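S-M checkpoint control protein rad4 (Schizosaccharomyces pombe, PDB 4BU0) acts as a signaling adaptor essential for DNA replication and for the S–M checkpoint, its first two BRCT domains binding phosphorylated Crb2. Local coordinates at residues 10-15 and 34-39. Sequence-based numbering, arbitrary orientation.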
loop_
_atom_site.group_PDB
_atom_site.type_symbol
_atom_site.label_atom_id
_atom_site.label_comp_id
_atom_site.label_asym_id
_atom_site.label_seq_id
_atom_site.Cartn_x
_atom_site.Cartn_y
_atom_site.Cartn_z
ATOM N N PHE A 10 8.365 9.367 18.768
ATOM C CA PHE A 10 7.743 9.019 17.487
ATOM C C PHE A 10 7.318 10.278 16.767
ATOM O O PHE A 10 6.898 11.245 17.413
ATOM C CB PHE A 10 6.500 8.132 17.699
ATOM C CG PHE A 10 6.746 6.691 18.026
ATOM C CD1 PHE A 10 7.405 6.327 19.198
ATOM C CD2 PHE A 10 6.225 5.686 17.217
ATOM C CE1 PHE A 10 7.611 4.979 19.509
ATOM C CE2 PHE A 10 6.411 4.333 17.540
ATOM C CZ PHE A 10 7.114 3.989 18.671
ATOM N N VAL A 11 7.389 10.272 15.419
ATOM C CA VAL A 11 7.003 11.415 14.594
ATOM C C VAL A 11 6.101 10.825 13.531
ATOM O O VAL A 11 6.570 10.088 12.659
ATOM C CB VAL A 11 8.205 12.205 14.029
ATOM C CG1 VAL A 11 7.717 13.404 13.220
ATOM C CG2 VAL A 11 9.134 12.665 15.160
ATOM N N ILE A 12 4.803 11.103 13.658
ATOM C CA ILE A 12 3.810 10.480 12.783
ATOM C C ILE A 12 3.299 11.431 11.722
ATOM O O ILE A 12 3.107 12.609 11.962
ATOM C CB ILE A 12 2.680 9.960 13.702
ATOM C CG1 ILE A 12 3.225 8.772 14.555
ATOM C CG2 ILE A 12 1.383 9.594 12.921
ATOM C CD1 ILE A 12 2.422 8.443 15.776
ATOM N N CYS A 13 3.071 10.879 10.509
ATOM C CA CYS A 13 2.564 11.616 9.357
ATOM C C CYS A 13 1.506 10.733 8.704
ATOM O O CYS A 13 1.641 9.509 8.804
ATOM C CB CYS A 13 3.729 11.896 8.412
ATOM S SG CYS A 13 3.325 12.916 6.974
ATOM N N CYS A 14 0.468 11.324 8.069
ATOM C CA CYS A 14 -0.565 10.562 7.353
ATOM C C CYS A 14 -0.479 10.827 5.872
ATOM O O CYS A 14 -0.101 11.936 5.443
ATOM C CB CYS A 14 -1.972 10.910 7.841
ATOM S SG CYS A 14 -2.311 10.440 9.550
ATOM N N THR A 15 -0.933 9.839 5.068
ATOM C CA THR A 15 -1.102 10.044 3.632
ATOM C C THR A 15 -2.401 9.368 3.226
ATOM O O THR A 15 -2.642 8.208 3.598
ATOM C CB THR A 15 0.106 9.622 2.785
ATOM O OG1 THR A 15 -0.137 10.034 1.436
ATOM C CG2 THR A 15 0.415 8.124 2.814
ATOM N N ALA A 34 3.491 11.459 20.957
ATOM C CA ALA A 34 4.168 11.573 19.660
ATOM C C ALA A 34 4.107 12.991 19.136
ATOM O O ALA A 34 3.267 13.812 19.551
ATOM C CB ALA A 34 3.496 10.657 18.638
ATOM N N ALA A 35 4.965 13.277 18.163
ATOM C CA ALA A 35 4.837 14.484 17.382
ATOM C C ALA A 35 3.964 14.104 16.181
ATOM O O ALA A 35 4.007 12.954 15.720
ATOM C CB ALA A 35 6.218 14.976 16.910
ATOM N N TYR A 36 3.178 15.024 15.683
ATOM C CA TYR A 36 2.334 14.802 14.519
ATOM C C TYR A 36 2.693 15.838 13.492
ATOM O O TYR A 36 2.644 17.051 13.785
ATOM C CB TYR A 36 0.840 14.888 14.874
ATOM C CG TYR A 36 -0.021 14.702 13.649
ATOM C CD1 TYR A 36 -0.250 13.433 13.123
ATOM C CD2 TYR A 36 -0.530 15.798 12.956
ATOM C CE1 TYR A 36 -0.991 13.256 11.958
ATOM C CE2 TYR A 36 -1.266 15.634 11.783
ATOM C CZ TYR A 36 -1.479 14.359 11.282
ATOM O OH TYR A 36 -2.236 14.168 10.152
ATOM N N ARG A 37 3.052 15.378 12.276
ATOM C CA ARG A 37 3.460 16.282 11.208
ATOM C C ARG A 37 2.538 16.164 10.004
ATOM O O ARG A 37 2.285 15.044 9.521
ATOM C CB ARG A 37 4.912 16.000 10.795
ATOM C CG ARG A 37 5.951 16.233 11.871
ATOM C CD ARG A 37 6.174 17.728 12.152
ATOM N NE ARG A 37 6.958 17.927 13.368
ATOM C CZ ARG A 37 6.435 18.093 14.582
ATOM N NH1 ARG A 37 5.106 18.108 14.752
ATOM N NH2 ARG A 37 7.222 18.228 15.632
ATOM N N SER A 38 2.021 17.322 9.521
ATOM C CA SER A 38 1.139 17.359 8.354
ATOM C C SER A 38 1.986 17.187 7.088
ATOM O O SER A 38 1.547 16.515 6.149
ATOM C CB SER A 38 0.351 18.663 8.334
ATOM O OG SER A 38 1.242 19.735 8.579
ATOM N N ASP A 39 3.188 17.778 7.058
ATOM C CA ASP A 39 4.156 17.587 5.975
ATOM C C ASP A 39 4.973 16.350 6.301
ATOM O O ASP A 39 5.177 16.015 7.480
ATOM C CB ASP A 39 5.116 18.798 5.832
ATOM C CG ASP A 39 4.478 20.096 5.377
ATOM O OD1 ASP A 39 3.490 20.044 4.611
ATOM O OD2 ASP A 39 5.002 21.173 5.746
HETATM O O HOH W 1 -0.151 14.076 8.210
#
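The Y36 ring lies against I12 and C14; chi1 of 178° sets its CG anti to the backbone N, from where the ring runs past I12 toward C14. Y36 CD1 rests 4.2 Å from CG2 of I12 in its modelled conformer, the two side chains crossing at about a right angle, while C14 SG sits in the ring plane at the edge, 3.9 Å from Y36 CE1. Beyond the ring, Y36 OH hydrogen-bonds a water at 2.9 Å; this water accepts from C14 N and can donate to R37 O, spanning two backbone atoms that lie 4.4 Å apart. An alanine in place of Y36 would probably leave the C14 sulfur without its aromatic neighbour and this water without one of its partners. Strands 11-15 and 35-36 are the parallel pair of a beta-alpha-beta crossover through helix 19-31, at one border of the four-stranded sheet of the first BRCT domain. Three nearly straight backbone bonds join them: A35 N to F10 O, I12 N to A35 O and, the shortest at 2.8 Å, R37 N to I12 O. On the face opposite Y36, V11 CG1 packs 3.6 Å from R37 CG and V11 CG2 lies near A35 CB. In R37, chi2 (-72°) bends the chain at CD, and NH1 hydrogen-bonds Y36 O from above the carbonyl plane. T15 OG1 hydrogen-bonds a modified side chain of the bound peptide, and D39 OD1 the peptide's backbone.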